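Local coordinates for protein isatin hydrolase (Ralstonia solanacearum, PDB 5NMP) that hydrolyses isatin, opening its lactam ring, as a manganese-dependent enzyme of the cyclase family, at residues A[50-56]-A[67-73]; A[81-85]-A[96-101]. All coordinates share one frame; numbering follows the deposited sequence.

Contact 1 of 2, residues A[50-56]-A[67-73]; sequences PFKIERI and YWNNFSC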
loop_
_atom_site.group_PDB
_atom_site.type_symbol
_atom_site.label_atom_id
_atom_site.label_comp_id
_atom_site.label_asym_id
_atom_site.label_seq_id
_atom_site.Cartn_x
_atom_site.Cartn_y
_atom_site.Cartn_z
ATOM N N PRO A 50 17.566 9.277 4.309
ATOM C CA PRO A 50 17.107 8.280 5.279
ATOM C C PRO A 50 15.685 8.597 5.734
ATOM O O PRO A 50 15.180 9.680 5.435
ATOM C CB PRO A 50 18.108 8.420 6.427
ATOM C CG PRO A 50 18.588 9.827 6.328
ATOM C CD PRO A 50 18.614 10.151 4.864
ATOM N N PHE A 51 15.044 7.672 6.439
ATOM C CA PHE A 51 13.694 7.909 6.933
ATOM C C PHE A 51 13.722 8.814 8.162
ATOM O O PHE A 51 14.341 8.481 9.171
ATOM C CB PHE A 51 13.002 6.585 7.261
ATOM C CG PHE A 51 11.563 6.738 7.673
ATOM C CD1 PHE A 51 11.209 6.778 9.013
ATOM C CD2 PHE A 51 10.565 6.846 6.718
ATOM C CE1 PHE A 51 9.885 6.924 9.390
ATOM C CE2 PHE A 51 9.237 6.991 7.089
ATOM C CZ PHE A 51 8.899 7.030 8.425
ATOM N N LYS A 52 13.059 9.963 8.071
ATOM C CA LYS A 52 12.949 10.878 9.205
ATOM C C LYS A 52 11.489 11.118 9.560
ATOM O O LYS A 52 10.648 11.294 8.678
ATOM C CB LYS A 52 13.632 12.216 8.908
ATOM C CG LYS A 52 15.130 12.133 8.661
ATOM C CD LYS A 52 15.758 13.519 8.694
ATOM C CE LYS A 52 17.211 13.495 8.246
ATOM N NZ LYS A 52 17.344 13.255 6.780
ATOM N N ILE A 53 11.188 11.132 10.853
ATOM C CA ILE A 53 9.820 11.347 11.300
ATOM C C ILE A 53 9.774 12.358 12.445
ATOM O O ILE A 53 10.569 12.297 13.383
ATOM C CB ILE A 53 9.154 10.014 11.724
ATOM C CG1 ILE A 53 7.665 10.214 12.008
ATOM C CG2 ILE A 53 9.872 9.382 12.914
ATOM C CD1 ILE A 53 6.912 8.920 12.224
ATOM N N GLU A 54 8.852 13.310 12.344
ATOM C CA GLU A 54 8.706 14.339 13.364
ATOM C C GLU A 54 7.251 14.475 13.803
ATOM O O GLU A 54 6.338 14.574 12.981
ATOM C CB GLU A 54 9.241 15.679 12.857
ATOM C CG GLU A 54 8.742 16.067 11.480
ATOM C CD GLU A 54 9.318 17.387 11.008
ATOM O OE1 GLU A 54 9.871 18.125 11.849
ATOM O OE2 GLU A 54 9.222 17.682 9.797
ATOM N N ARG A 55 7.050 14.473 15.116
ATOM C CA ARG A 55 5.719 14.525 15.699
ATOM C C ARG A 55 5.090 15.910 15.537
ATOM O O ARG A 55 5.754 16.933 15.725
ATOM C CB ARG A 55 5.792 14.136 17.177
ATOM C CG ARG A 55 4.453 13.987 17.862
ATOM C CD ARG A 55 4.630 13.749 19.352
ATOM N NE ARG A 55 5.129 12.410 19.651
ATOM C CZ ARG A 55 5.305 11.939 20.883
ATOM N NH1 ARG A 55 5.027 12.702 21.931
ATOM N NH2 ARG A 55 5.761 10.707 21.068
ATOM N N ILE A 56 3.810 15.936 15.177
ATOM C CA ILE A 56 3.073 17.191 15.065
ATOM C C ILE A 56 2.352 17.506 16.377
ATOM O O ILE A 56 2.419 18.626 16.885
ATOM C CB ILE A 56 2.042 17.155 13.917
ATOM C CG1 ILE A 56 2.686 16.662 12.621
ATOM C CG2 ILE A 56 1.421 18.526 13.711
ATOM C CD1 ILE A 56 1.721 16.586 11.455
ATOM N N TYR A 67 -3.305 12.804 17.482
ATOM C CA TYR A 67 -1.880 12.513 17.382
ATOM C C TYR A 67 -1.537 12.150 15.943
ATOM O O TYR A 67 -2.231 11.343 15.331
ATOM C CB TYR A 67 -1.497 11.375 18.333
ATOM C CG TYR A 67 -0.290 10.568 17.902
ATOM C CD1 TYR A 67 0.988 11.113 17.937
ATOM C CD2 TYR A 67 -0.429 9.252 17.474
ATOM C CE1 TYR A 67 2.092 10.377 17.546
ATOM C CE2 TYR A 67 0.668 8.508 17.085
ATOM C CZ TYR A 67 1.928 9.076 17.122
ATOM O OH TYR A 67 3.026 8.343 16.735
ATOM N N TRP A 68 -0.482 12.758 15.404
ATOM C CA TRP A 68 -0.046 12.484 14.030
ATOM C C TRP A 68 1.356 13.026 13.742
ATOM O O TRP A 68 1.861 13.888 14.463
ATOM C CB TRP A 68 -1.043 13.053 13.007
ATOM C CG TRP A 68 -1.354 14.524 13.141
ATOM C CD1 TRP A 68 -1.064 15.339 14.198
ATOM C CD2 TRP A 68 -2.021 15.348 12.175
ATOM N NE1 TRP A 68 -1.510 16.615 13.951
ATOM C CE2 TRP A 68 -2.098 16.647 12.715
ATOM C CE3 TRP A 68 -2.557 15.113 10.905
ATOM C CZ2 TRP A 68 -2.690 17.706 12.032
ATOM C CZ3 TRP A 68 -3.146 16.167 10.228
ATOM C CH2 TRP A 68 -3.207 17.447 10.793
ATOM N N ASN A 69 1.971 12.513 12.679
ATOM C CA ASN A 69 3.354 12.848 12.337
ATOM C C ASN A 69 3.522 13.387 10.919
ATOM O O ASN A 69 2.665 13.185 10.059
ATOM C CB ASN A 69 4.256 11.615 12.495
ATOM C CG ASN A 69 4.160 10.983 13.871
ATOM O OD1 ASN A 69 4.857 11.384 14.802
ATOM N ND2 ASN A 69 3.306 9.975 14.000
ATOM N N ASN A 70 4.638 14.076 10.694
ATOM C CA ASN A 70 5.156 14.316 9.349
ATOM C C ASN A 70 6.348 13.394 9.121
ATOM O O ASN A 70 7.060 13.067 10.070
ATOM C CB ASN A 70 5.579 15.772 9.162
ATOM C CG ASN A 70 4.406 16.719 9.073
ATOM O OD1 ASN A 70 3.369 16.393 8.496
ATOM N ND2 ASN A 70 4.566 17.908 9.638
ATOM N N PHE A 71 6.575 12.969 7.882
ATOM C CA PHE A 71 7.755 12.155 7.599
ATOM C C PHE A 71 8.391 12.478 6.253
ATOM O O PHE A 71 7.774 13.090 5.380
ATOM C CB PHE A 71 7.417 10.658 7.671
ATOM C CG PHE A 71 6.526 10.168 6.559
ATOM C CD1 PHE A 71 7.067 9.538 5.445
ATOM C CD2 PHE A 71 5.149 10.310 6.637
ATOM C CE1 PHE A 71 6.253 9.074 4.426
ATOM C CE2 PHE A 71 4.327 9.847 5.621
ATOM C CZ PHE A 71 4.881 9.229 4.514
ATOM N N SER A 72 9.645 12.069 6.108
ATOM C CA SER A 72 10.376 12.244 4.864
ATOM C C SER A 72 11.271 11.039 4.618
ATOM O O SER A 72 11.823 10.462 5.556
ATOM C CB SER A 72 11.203 13.530 4.895
ATOM O OG SER A 72 12.080 13.553 6.005
ATOM N N CYS A 73 11.397 10.659 3.352
ATOM C CA CYS A 73 12.256 9.551 2.956
ATOM C C CYS A 73 12.428 9.556 1.442
ATOM O O CYS A 73 12.158 10.561 0.782
ATOM C CB CYS A 73 11.679 8.213 3.426
ATOM S SG CYS A 73 10.055 7.808 2.747
#
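Lys52 N donates to Ser72 O across 2.8 Å, the shortest hydrogen bond between the two segments of this antiparallel hairpin, and Ser72 N returns the bond to Lys52 O. Glu54 and Asn70 form the next hydrogen-bonded pair, N to O in both directions, and Ile56 N reaches Trp68 O at 2.9 Å. Between these come the non-hydrogen-bonded pairs Ile53–Phe71 and Arg55–Asn69, which turn their side chains to the other face of the sheet. At Ile56, where the chain turns a corner, the side chain packs against Trp68 and Asn70. Ile56 CD1 stands 3.9 Å from the centroid of the five-membered ring of Trp68, only 3° off the normal, a CH-pi contact over the face. CG1 lies anti to the carbonyl carbon (chi1 -50°), which carries CD1 to both that ring and the amide of Asn70. Asn70 OD1 lies 3.4 Å from Ile56 CD1, a van der Waals contact; its hydrogen bond comes from Gln49 N of the second subunit. On the opposite face, Asn69 ND2 gives a nearly straight bond to Tyr67 OH, 3.2 Å away and in the amide plane, while Ile53 lays CG1 and CD1 against Asn69 CB. At the far end the Phe51 and Phe71 rings are near parallel, planes 27° apart, but so offset that they barely overlap; CE2 of Phe51 meets CD1 of Phe71 at 3.7 Å. Cys73 SG lies at the edge of the Phe51 ring. Asn70 to Cys73 also pair antiparallel with a strand of the second subunit, continuing the sheet across the interface. Strand 67-73 thus spends one edge on its hairpin partner and the other on dimerisation, with Asn70 OD1 and Tyr67 OH, the latter bonded to Gly252 O of the second subunit, adding side-chain links.

Contact 2 of 2, residues A[81-85]-A[96-101]; sequences FDAPA and NSVDTI. With MN (manganese (II) ion), chain K.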
loop_
_atom_site.group_PDB
_atom_site.type_symbol
_atom_site.label_atom_id
_atom_site.label_comp_id
_atom_site.label_asym_id
_atom_site.label_seq_id
_atom_site.Cartn_x
_atom_site.Cartn_y
_atom_site.Cartn_z
ATOM N N PHE A 81 9.079 -0.826 -3.753
ATOM C CA PHE A 81 8.715 -1.346 -5.064
ATOM C C PHE A 81 9.528 -0.627 -6.138
ATOM O O PHE A 81 9.648 0.595 -6.105
ATOM C CB PHE A 81 7.205 -1.149 -5.276
ATOM C CG PHE A 81 6.698 -1.553 -6.639
ATOM C CD1 PHE A 81 6.122 -2.797 -6.838
ATOM C CD2 PHE A 81 6.746 -0.668 -7.707
ATOM C CE1 PHE A 81 5.635 -3.165 -8.080
ATOM C CE2 PHE A 81 6.262 -1.031 -8.953
ATOM C CZ PHE A 81 5.706 -2.281 -9.138
ATOM N N ASP A 82 10.094 -1.379 -7.080
ATOM C CA ASP A 82 10.843 -0.778 -8.186
ATOM C C ASP A 82 10.019 -0.775 -9.471
ATOM O O ASP A 82 9.670 -1.832 -9.993
ATOM C CB ASP A 82 12.162 -1.523 -8.427
ATOM C CG ASP A 82 13.179 -1.306 -7.313
ATOM O OD1 ASP A 82 13.299 -0.170 -6.804
ATOM O OD2 ASP A 82 13.872 -2.280 -6.949
ATOM N N ALA A 83 9.711 0.416 -9.978
ATOM C CA ALA A 83 9.007 0.554 -11.252
ATOM C C ALA A 83 10.013 0.595 -12.408
ATOM O O ALA A 83 11.165 0.973 -12.209
ATOM C CB ALA A 83 8.131 1.808 -11.243
ATOM N N PRO A 84 9.587 0.201 -13.619
ATOM C CA PRO A 84 10.514 0.154 -14.761
ATOM C C PRO A 84 11.193 1.490 -15.080
ATOM O O PRO A 84 12.302 1.499 -15.610
ATOM C CB PRO A 84 9.612 -0.279 -15.921
ATOM C CG PRO A 84 8.523 -1.056 -15.268
ATOM C CD PRO A 84 8.264 -0.354 -13.965
ATOM N N ALA A 85 10.541 2.599 -14.758
ATOM C CA ALA A 85 11.095 3.922 -15.034
ATOM C C ALA A 85 12.354 4.189 -14.214
ATOM O O ALA A 85 13.128 5.093 -14.527
ATOM C CB ALA A 85 10.054 4.996 -14.762
ATOM N N ASN A 96 5.051 2.998 -16.876
ATOM C CA ASN A 96 6.310 2.577 -16.275
ATOM C C ASN A 96 6.583 3.207 -14.910
ATOM O O ASN A 96 7.581 2.891 -14.266
ATOM C CB ASN A 96 7.468 2.896 -17.221
ATOM C CG ASN A 96 7.648 4.386 -17.432
ATOM O OD1 ASN A 96 6.724 5.171 -17.221
ATOM N ND2 ASN A 96 8.840 4.784 -17.858
ATOM N N SER A 97 5.705 4.105 -14.477
ATOM C CA SER A 97 5.843 4.735 -13.167
ATOM C C SER A 97 4.714 4.287 -12.244
ATOM O O SER A 97 3.686 3.797 -12.711
ATOM C CB SER A 97 5.863 6.258 -13.299
ATOM O OG SER A 97 4.722 6.725 -13.994
ATOM N N VAL A 98 4.903 4.460 -10.937
ATOM C CA VAL A 98 3.975 3.900 -9.952
ATOM C C VAL A 98 2.575 4.513 -10.020
ATOM O O VAL A 98 1.623 3.962 -9.468
ATOM C CB VAL A 98 4.515 4.058 -8.509
ATOM C CG1 VAL A 98 5.666 3.095 -8.261
ATOM C CG2 VAL A 98 4.935 5.494 -8.238
ATOM N N ASP A 99 2.447 5.645 -10.701
ATOM C CA ASP A 99 1.148 6.281 -10.867
ATOM C C ASP A 99 0.481 5.903 -12.193
ATOM O O ASP A 99 -0.698 6.191 -12.397
ATOM C CB ASP A 99 1.284 7.803 -10.770
ATOM C CG ASP A 99 2.208 8.377 -11.832
ATOM O OD1 ASP A 99 3.198 7.701 -12.182
ATOM O OD2 ASP A 99 1.947 9.500 -12.317
ATOM N N THR A 100 1.227 5.260 -13.090
ATOM C CA THR A 100 0.685 4.923 -14.407
ATOM C C THR A 100 0.684 3.425 -14.720
ATOM O O THR A 100 0.055 3.002 -15.690
ATOM C CB THR A 100 1.454 5.650 -15.534
ATOM O OG1 THR A 100 2.817 5.212 -15.553
ATOM C CG2 THR A 100 1.404 7.159 -15.333
ATOM N N ILE A 101 1.386 2.627 -13.918
ATOM C CA ILE A 101 1.348 1.172 -14.078
ATOM C C ILE A 101 -0.082 0.672 -13.920
ATOM O O ILE A 101 -0.784 1.084 -12.996
ATOM C CB ILE A 101 2.248 0.449 -13.049
ATOM C CG1 ILE A 101 3.717 0.774 -13.280
ATOM C CG2 ILE A 101 2.053 -1.058 -13.113
ATOM C CD1 ILE A 101 4.615 0.263 -12.179
HETATM MN MN MN K . 14.796 0.261 -5.310
#
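Asn96 O accepts from Ala85 N at 3.0 Å, the one hydrogen bond between the two segments. The donor is tilted 31° from the carbonyl plane, and the N-H...O angle is 151°. Ala83 CB and Pro84 CD also lie beside this oxygen. Asn96 lays its side chain beside Ala85, with Asn96 ND2 3.3 Å from Ala85 CB; Asn96 ND2 donates to Gly90 O. Further along, the contact is apolar. Ile101 CD1 comes to the edge of the Phe81 ring, 3.8 Å from Phe81 CE2, and also touches Ala83 CB and Pro84 CD. Val98 CG1 touches both Phe81 CD2 and Ala83 CB. With CG anti to the backbone N (chi1 176°), the Phe81 ring is directed toward Val98 and Ile101, and Tyr225 meets the same ring from strand 225-228. A tight turn shapes the loop behind these side chains: Ser97 O receives the backbone N-H groups of both Thr100 and Ile101, while Ser97 OG donates to Asp99 OD1 at 2.6 Å and accepts from Thr100 OG1. Val98 and Ile101, on this turn, both reach Phe81 and Ala83. Asp82 points the other way, and its OD1 binds the manganese ion at 2.2 Å alongside His76 and His80. Backbone bonds of Phe81 to Ser256 and of Asp82 to Gly226 fix the strand between its neighbours in the main sheet. Side chains alternate along 81-83, Phe81 and Ala83 facing the apolar loop and Asp82 the metal, so one short piece of chain separates a hydrophobic core from the manganese centre and belongs to both.

Contact 1 precedes contact 2 along the chain, and both belong to the cyclase-family part of it. Their centres are 25 Å apart and their nearest atoms about 11 Å, with no touch between them. Contact 1 is the two-stranded hairpin 52-60/66-74, set out from the chain centre; contact 2 packs a loop against strand 80-82 of the large mixed sheet. Strand 80-82 follows strand 66-74 directly, and His76 lies on the connection between them, so the chain passes from hairpin to metal site within a few residues. Both contacts touch the second subunit, and Trp68 of contact 1 meets the metal ligand His76 of that subunit edge-to-face, consistent with a manganese site close to the interface.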